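Local coordinates for E3 SUMO-protein ligase SIZ2 (Saccharomyces cerevisiae, PDB 6U75) that acts as a SUMO E3 ligase of the PIAS family, promoting attachment of SUMO to protein targets, and also binds double-stranded DNA, at residues Lys199-Lys204 and Gln237-Glu242; Arg166-Gln171 and Ile260-Ser265. All coordinates share one frame; numbering follows the deposited sequence.

Contact 1: Lys199-Lys204 and Gln237-Glu242; sequences KTDQCK and QLKISE. With ZN (zinc ion), chain C.
Lys199 closes strand 197-199 and lies antiparallel to Lys239 as a hydrogen-bonded pair: Lys199 N donates to Lys239 O (2.9 Å, 161° at the hydrogen), and Lys239 N returns the bond to Lys199 O over 2.9 Å, each donor nearly on the axis of the carbonyl it meets. Both lysine side chains leave on the same face, but Lys199 NZ is taken by the backbone O of His205. Next, Thr200 holds CG2 anti to its own carbonyl carbon; the side chains of Thr200 and Gln237 cross obliquely, with Thr200 CG2 3.7 Å from Gln237 CB, and Ile233 packs on the same threonine. Here the chain bends in a type I beta turn, Thr200 to Cys203, closed by Cys203 N on Thr200 O. Strand 197-199 is the middle one of the small antiparallel sheet of the SP-RING, with 239-240 and 209-210 flanking it. Asp201, at the solvent side, forms a salt bridge: Lys239 bends at chi3 (-63°) and chi4 so that NZ comes to Asp201 OD2 from above the carboxylate plane, at a modelled 2.3 Å. Gln202 CG lies 3.2 Å from Gln237 OE1; the two side chains cross at about a right angle, their amide planes 63° apart. Cys203 SG binds zinc at 2.3 Å, the other ligands being His205, Cys226 and Cys229.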
ATOM      1  N   LYS A 199      -1.774  15.352  -3.301  1.00 40.30           N
ATOM      2  CA  LYS A 199      -0.339  15.336  -3.053  1.00 40.00           C
ATOM      3  C   LYS A 199      -0.112  15.475  -1.553  1.00 36.28           C
ATOM      4  O   LYS A 199      -1.007  15.160  -0.761  1.00 38.06           O
ATOM      5  CB  LYS A 199       0.367  16.448  -3.833  1.00 37.33           C
ATOM      6  CG  LYS A 199      -0.007  17.859  -3.408  1.00 42.91           C
ATOM      7  CD  LYS A 199       0.759  18.897  -4.212  1.00 50.05           C
ATOM      8  CE  LYS A 199       0.608  20.286  -3.614  1.00 49.58           C
ATOM      9  NZ  LYS A 199       1.366  21.311  -4.382  1.00 55.04           N
ATOM     10  N   THR A 200       1.065  15.942  -1.147  1.00 40.23           N
ATOM     11  CA  THR A 200       1.368  16.151   0.260  1.00 39.54           C
ATOM     12  C   THR A 200       1.950  17.542   0.454  1.00 44.70           C
ATOM     13  O   THR A 200       2.515  18.139  -0.466  1.00 53.45           O
ATOM     14  CB  THR A 200       2.356  15.103   0.793  1.00 40.93           C
ATOM     15  OG1 THR A 200       3.652  15.330   0.230  1.00 58.29           O
ATOM     16  CG2 THR A 200       1.892  13.698   0.438  1.00 47.11           C
ATOM     17  N   ASP A 201       1.794  18.062   1.674  1.00 54.18           N
ATOM     18  CA  ASP A 201       2.461  19.305   2.033  1.00 46.98           C
ATOM     19  C   ASP A 201       3.974  19.162   1.986  1.00 55.56           C
ATOM     20  O   ASP A 201       4.683  20.170   1.896  1.00 68.37           O
ATOM     21  CB  ASP A 201       2.022  19.755   3.427  1.00 50.36           C
ATOM     22  CG  ASP A 201       0.550  20.112   3.486  1.00 59.48           C
ATOM     23  OD1 ASP A 201       0.024  20.639   2.484  1.00 61.91           O
ATOM     24  OD2 ASP A 201      -0.081  19.865   4.536  1.00 65.10           O
ATOM     25  N   GLN A 202       4.481  17.930   2.039  1.00 60.86           N
ATOM     26  CA  GLN A 202       5.913  17.679   1.956  1.00 61.00           C
ATOM     27  C   GLN A 202       6.430  17.722   0.525  1.00 57.13           C
ATOM     28  O   GLN A 202       7.649  17.700   0.322  1.00 57.84           O
ATOM     29  CB  GLN A 202       6.251  16.314   2.568  1.00 60.99           C
ATOM     30  CG  GLN A 202       5.324  15.865   3.696  1.00 52.51           C
ATOM     31  CD  GLN A 202       5.188  16.899   4.797  1.00 77.65           C
ATOM     32  OE1 GLN A 202       6.179  17.331   5.387  1.00 72.76           O
ATOM     33  NE2 GLN A 202       3.955  17.306   5.076  1.00 74.56           N
ATOM     34  N   CYS A 203       5.541  17.781  -0.463  1.00 56.54           N
ATOM     35  CA  CYS A 203       5.929  17.749  -1.866  1.00 48.53           C
ATOM     36  C   CYS A 203       6.242  19.157  -2.356  1.00 53.15           C
ATOM     37  O   CYS A 203       5.453  20.084  -2.152  1.00 56.06           O
ATOM     38  CB  CYS A 203       4.820  17.128  -2.714  1.00 54.90           C
ATOM     39  SG  CYS A 203       4.700  15.330  -2.573  1.00 55.89           S
ATOM     40  N   LYS A 204       7.390  19.303  -3.008  1.00 55.80           N
ATOM     41  CA  LYS A 204       7.845  20.596  -3.517  1.00 59.25           C
ATOM     42  C   LYS A 204       7.552  20.706  -5.013  1.00 48.67           C
ATOM     43  O   LYS A 204       8.448  20.859  -5.845  1.00 48.23           O
ATOM     44  CB  LYS A 204       9.333  20.779  -3.227  1.00 59.13           C
ATOM     45  CG  LYS A 204       9.739  20.411  -1.801  1.00 66.50           C
ATOM     46  CD  LYS A 204       9.124  21.351  -0.773  1.00 67.65           C
ATOM     47  CE  LYS A 204       9.130  20.733   0.616  1.00 60.07           C
ATOM     48  NZ  LYS A 204       8.619  21.676   1.649  1.00 69.49           N
ATOM     49  N   GLN A 237      -0.620  11.693   4.902  1.00 43.96           N
ATOM     50  CA  GLN A 237      -0.155  12.944   4.317  1.00 39.87           C
ATOM     51  C   GLN A 237      -0.911  13.324   3.052  1.00 41.79           C
ATOM     52  O   GLN A 237      -0.826  14.479   2.620  1.00 37.74           O
ATOM     53  CB  GLN A 237       1.340  12.857   3.995  1.00 38.50           C
ATOM     54  CG  GLN A 237       2.227  12.657   5.211  1.00 49.99           C
ATOM     55  CD  GLN A 237       3.691  12.519   4.845  1.00 55.59           C
ATOM     56  OE1 GLN A 237       4.101  12.859   3.735  1.00 66.83           O
ATOM     57  NE2 GLN A 237       4.488  12.011   5.778  1.00 51.68           N
ATOM     58  N   LEU A 238      -1.643  12.387   2.452  1.00 44.27           N
ATOM     59  CA  LEU A 238      -2.350  12.661   1.209  1.00 43.71           C
ATOM     60  C   LEU A 238      -3.484  13.649   1.449  1.00 36.94           C
ATOM     61  O   LEU A 238      -4.297  13.468   2.359  1.00 46.58           O
ATOM     62  CB  LEU A 238      -2.901  11.366   0.617  1.00 44.78           C
ATOM     63  CG  LEU A 238      -1.869  10.288   0.282  1.00 38.73           C
ATOM     64  CD1 LEU A 238      -2.557   9.003  -0.150  1.00 36.09           C
ATOM     65  CD2 LEU A 238      -0.918  10.773  -0.798  1.00 37.41           C
ATOM     66  N   LYS A 239      -3.537  14.695   0.627  1.00 31.18           N
ATOM     67  CA  LYS A 239      -4.616  15.670   0.689  1.00 44.68           C
ATOM     68  C   LYS A 239      -4.886  16.192  -0.715  1.00 28.28           C
ATOM     69  O   LYS A 239      -4.001  16.187  -1.575  1.00 24.91           O
ATOM     70  CB  LYS A 239      -4.279  16.825   1.641  1.00 42.24           C
ATOM     71  CG  LYS A 239      -3.930  16.366   3.051  1.00 50.49           C
ATOM     72  CD  LYS A 239      -3.940  17.505   4.060  1.00 47.29           C
ATOM     73  CE  LYS A 239      -2.894  18.559   3.742  1.00 63.17           C
ATOM     74  NZ  LYS A 239      -2.182  19.017   4.970  1.00 72.43           N
ATOM     75  N   ILE A 240      -6.120  16.633  -0.938  1.00 38.87           N
ATOM     76  CA  ILE A 240      -6.521  17.157  -2.238  1.00 29.11           C
ATOM     77  C   ILE A 240      -5.963  18.562  -2.410  1.00 39.50           C
ATOM     78  O   ILE A 240      -5.872  19.336  -1.449  1.00 51.53           O
ATOM     79  CB  ILE A 240      -8.055  17.151  -2.375  1.00 39.59           C
ATOM     80  CG1 ILE A 240      -8.604  15.723  -2.298  1.00 32.30           C
ATOM     81  CG2 ILE A 240      -8.473  17.817  -3.680  1.00 37.20           C
ATOM     82  CD1 ILE A 240      -8.195  14.833  -3.458  1.00 39.48           C
ATOM     83  N   SER A 241      -5.587  18.896  -3.643  1.00 41.93           N
ATOM     84  CA  SER A 241      -5.102  20.230  -3.981  1.00 38.56           C
ATOM     85  C   SER A 241      -6.271  21.053  -4.509  1.00 42.59           C
ATOM     86  O   SER A 241      -6.810  20.763  -5.582  1.00 56.57           O
ATOM     87  CB  SER A 241      -3.981  20.153  -5.014  1.00 33.43           C
ATOM     88  OG  SER A 241      -3.720  21.431  -5.568  1.00 42.92           O
ATOM     89  N   GLU A 242      -6.663  22.081  -3.755  1.00 38.62           N
ATOM     90  CA  GLU A 242      -7.796  22.901  -4.166  1.00 44.51           C
ATOM     91  C   GLU A 242      -7.514  23.637  -5.470  1.00 39.67           C
ATOM     92  O   GLU A 242      -8.427  23.844  -6.274  1.00 49.73           O
ATOM     93  CB  GLU A 242      -8.148  23.898  -3.062  1.00 43.74           C
ATOM     94  CG  GLU A 242      -9.455  24.637  -3.294  1.00 57.53           C
ATOM     95  CD  GLU A 242      -9.715  25.707  -2.253  1.00 58.47           C
ATOM     96  OE1 GLU A 242      -8.787  26.025  -1.480  1.00 56.44           O
ATOM     97  OE2 GLU A 242     -10.848  26.232  -2.209  1.00 68.27           O
TER
HETATM   98 ZN    ZN C 501       5.753  14.705  -4.524  1.00 47.51          ZN

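Contact 2: Arg166-Gln171 and Ile260-Ser265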
ATOM      1  N   ARG A 166       6.557  32.474  -5.105  1.00 59.91           N
ATOM      2  CA  ARG A 166       7.877  32.388  -4.490  1.00 60.73           C
ATOM      3  C   ARG A 166       8.855  31.619  -5.367  1.00 66.14           C
ATOM      4  O   ARG A 166      10.063  31.874  -5.318  1.00 67.25           O
ATOM      5  CB  ARG A 166       7.772  31.729  -3.112  1.00 54.94           C
ATOM      6  CG  ARG A 166       9.063  31.774  -2.305  1.00 56.35           C
ATOM      7  CD  ARG A 166       8.886  31.216  -0.895  1.00 68.18           C
ATOM      8  NE  ARG A 166       9.006  29.759  -0.852  1.00 70.38           N
ATOM      9  CZ  ARG A 166       7.984  28.907  -0.861  1.00 76.35           C
ATOM     10  NH1 ARG A 166       6.732  29.344  -0.909  1.00 69.04           N
ATOM     11  NH2 ARG A 166       8.219  27.601  -0.819  1.00 71.07           N
ATOM     12  N   THR A 167       8.356  30.688  -6.181  1.00 66.73           N
ATOM     13  CA  THR A 167       9.240  29.851  -6.981  1.00 59.36           C
ATOM     14  C   THR A 167       9.611  30.524  -8.296  1.00 67.99           C
ATOM     15  O   THR A 167      10.797  30.648  -8.621  1.00 78.71           O
ATOM     16  CB  THR A 167       8.583  28.495  -7.249  1.00 70.92           C
ATOM     17  OG1 THR A 167       7.319  28.692  -7.894  1.00 68.00           O
ATOM     18  CG2 THR A 167       8.374  27.735  -5.950  1.00 73.89           C
ATOM     19  N   LEU A 168       8.613  30.971  -9.065  1.00 62.44           N
ATOM     20  CA  LEU A 168       8.896  31.476 -10.404  1.00 70.17           C
ATOM     21  C   LEU A 168       9.867  32.651 -10.405  1.00 76.80           C
ATOM     22  O   LEU A 168      10.395  32.993 -11.469  1.00 63.39           O
ATOM     23  CB  LEU A 168       7.598  31.877 -11.111  1.00 70.55           C
ATOM     24  CG  LEU A 168       6.710  30.724 -11.595  1.00 77.81           C
ATOM     25  CD1 LEU A 168       5.521  31.254 -12.381  1.00 80.05           C
ATOM     26  CD2 LEU A 168       7.494  29.722 -12.438  1.00 78.37           C
ATOM     27  N   ASN A 169      10.118  33.276  -9.253  1.00 81.53           N
ATOM     28  CA  ASN A 169      11.199  34.252  -9.122  1.00 75.19           C
ATOM     29  C   ASN A 169      12.513  33.490  -8.935  1.00 76.58           C
ATOM     30  O   ASN A 169      13.115  33.453  -7.859  1.00 71.07           O
ATOM     31  CB  ASN A 169      10.928  35.206  -7.968  1.00 57.18           C
ATOM     32  CG  ASN A 169       9.715  36.085  -8.210  1.00 65.20           C
ATOM     33  OD1 ASN A 169       9.384  36.404  -9.352  1.00 66.72           O
ATOM     34  ND2 ASN A 169       9.047  36.481  -7.132  1.00 51.38           N
ATOM     35  N   GLU A 170      12.953  32.869 -10.030  1.00 73.99           N
ATOM     36  CA  GLU A 170      14.098  31.961 -10.010  1.00 67.80           C
ATOM     37  C   GLU A 170      15.418  32.715 -10.139  1.00 82.65           C
ATOM     38  O   GLU A 170      16.300  32.586  -9.284  1.00 89.45           O
ATOM     39  CB  GLU A 170      13.954  30.932 -11.137  1.00 74.25           C
ATOM     40  CG  GLU A 170      12.690  30.088 -11.050  1.00 73.39           C
ATOM     41  CD  GLU A 170      12.389  29.352 -12.342  1.00 90.75           C
ATOM     42  OE1 GLU A 170      11.573  29.860 -13.142  1.00 79.81           O
ATOM     43  OE2 GLU A 170      12.977  28.272 -12.566  1.00 93.51           O
ATOM     44  N   GLN A 171      15.570  33.498 -11.202  1.00 92.69           N
ATOM     45  CA  GLN A 171      16.794  34.255 -11.439  1.00 82.17           C
ATOM     46  C   GLN A 171      16.646  35.697 -10.961  1.00 72.67           C
ATOM     47  O   GLN A 171      16.398  35.948  -9.782  1.00 73.32           O
ATOM     48  CB  GLN A 171      17.157  34.227 -12.926  1.00 77.65           C
ATOM     49  CG  GLN A 171      18.039  33.056 -13.329  1.00 76.07           C
ATOM     50  CD  GLN A 171      18.092  32.858 -14.832  1.00 83.59           C
ATOM     51  OE1 GLN A 171      17.060  32.741 -15.490  1.00 91.09           O
ATOM     52  NE2 GLN A 171      19.301  32.824 -15.383  1.00 77.01           N
ATOM     53  N   ILE A 260       0.790  28.447 -16.594  1.00 54.79           N
ATOM     54  CA  ILE A 260       0.720  29.155 -15.324  1.00 73.12           C
ATOM     55  C   ILE A 260       1.804  30.223 -15.319  1.00 77.44           C
ATOM     56  O   ILE A 260       2.952  29.950 -15.692  1.00 80.56           O
ATOM     57  CB  ILE A 260       0.905  28.196 -14.133  1.00 72.91           C
ATOM     58  CG1 ILE A 260      -0.246  27.188 -14.060  1.00 65.33           C
ATOM     59  CG2 ILE A 260       1.028  28.978 -12.830  1.00 63.82           C
ATOM     60  CD1 ILE A 260      -1.476  27.711 -13.365  1.00 64.86           C
ATOM     61  N   SER A 261       1.442  31.428 -14.895  1.00 71.11           N
ATOM     62  CA  SER A 261       2.360  32.549 -14.786  1.00 71.60           C
ATOM     63  C   SER A 261       2.574  32.895 -13.313  1.00 76.68           C
ATOM     64  O   SER A 261       2.005  32.270 -12.412  1.00 76.40           O
ATOM     65  CB  SER A 261       1.829  33.753 -15.568  1.00 74.82           C
ATOM     66  OG  SER A 261       0.519  34.097 -15.150  1.00 76.90           O
ATOM     67  N   VAL A 262       3.411  33.907 -13.073  1.00 81.22           N
ATOM     68  CA  VAL A 262       3.684  34.341 -11.707  1.00 85.78           C
ATOM     69  C   VAL A 262       2.438  34.911 -11.048  1.00 73.46           C
ATOM     70  O   VAL A 262       2.368  34.981  -9.815  1.00 63.01           O
ATOM     71  CB  VAL A 262       4.830  35.375 -11.687  1.00 77.76           C
ATOM     72  CG1 VAL A 262       5.239  35.691 -10.255  1.00 70.20           C
ATOM     73  CG2 VAL A 262       6.023  34.872 -12.489  1.00 78.89           C
ATOM     74  N   ASP A 263       1.444  35.319 -11.838  1.00 73.86           N
ATOM     75  CA  ASP A 263       0.228  35.903 -11.288  1.00 77.29           C
ATOM     76  C   ASP A 263      -0.667  34.878 -10.609  1.00 75.27           C
ATOM     77  O   ASP A 263      -1.582  35.270  -9.877  1.00 69.99           O
ATOM     78  CB  ASP A 263      -0.565  36.601 -12.396  1.00 68.49           C
ATOM     79  CG  ASP A 263       0.294  37.525 -13.237  1.00 80.81           C
ATOM     80  OD1 ASP A 263       1.118  37.017 -14.028  1.00 74.63           O
ATOM     81  OD2 ASP A 263       0.144  38.758 -13.108  1.00 77.90           O
ATOM     82  N   GLY A 264      -0.430  33.585 -10.825  1.00 80.65           N
ATOM     83  CA  GLY A 264      -1.341  32.556 -10.383  1.00 74.14           C
ATOM     84  C   GLY A 264      -2.467  32.266 -11.351  1.00 77.17           C
ATOM     85  O   GLY A 264      -3.138  31.236 -11.207  1.00 66.14           O
ATOM     86  N   SER A 265      -2.699  33.144 -12.326  1.00 78.18           N
ATOM     87  CA  SER A 265      -3.688  32.890 -13.359  1.00 77.02           C
ATOM     88  C   SER A 265      -3.238  31.725 -14.238  1.00 72.31           C
ATOM     89  O   SER A 265      -2.075  31.311 -14.227  1.00 61.85           O
ATOM     90  CB  SER A 265      -3.910  34.143 -14.203  1.00 64.53           C
ATOM     91  OG  SER A 265      -2.700  34.574 -14.801  1.00 63.22           O
TER
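Apolar packing between Leu168, in the last turn of helix 157-168 or just beyond it, and Val262 carries this small surface contact, where the two segments approach to 6.1 Å between Leu168 CA and Val262 CA. Leu168 directs its side chain at the loop with CG anti to its own carbonyl carbon (chi1 -74°). Val262 answers with one branch: Val262 CG2 lies 3.7 Å from Leu168 CB and equally near the leucine's CD1, while CG1 faces Asn169 more loosely. The second kind of contact is methyl on backbone, with Leu168 CD1 resting against the Ser261-Val262 peptide, 3.5 Å from Val262 N. No hydrogen bond crosses between the two segments. Within the loop, Gly264 N binds Ser261 O at 3.2 Å, closing a type I beta turn from Ser261 to Gly264, and Ser265 OG reaches Ser261 OG only weakly. On the other side of the interface an inverse gamma turn is centred on Asn169. This is surface packing of the helix 157-168 region on a beta turn, the turn joining strands 257-260 and 266-268 near the C terminus of the chain.

In the fold
From the N terminus the chain first builds the PINIT region and then runs through helices 142-150 and 157-168. Contact 2 opens around the end of the latter, just before the unmodelled residues 172-178, and closes at the turn after strand 257-260, with 88 residues between its segments. Contact 1 is nested inside that loop: it joins 199-204 to 237-242 and encloses 32 residues, including the zinc ligands His205, Cys226 and Cys229. The centres of contacts 1 and 2 lie about 19 Å apart, and the nearest atoms of contacts 1 and 2 about 6 Å, without touching. Contact 1 pairs strands 197-199 and 239-240 of the SP-RING next to the zinc site; contact 2 packs the turn between strands 257-260 and 266-268 against the helix 157-168 region.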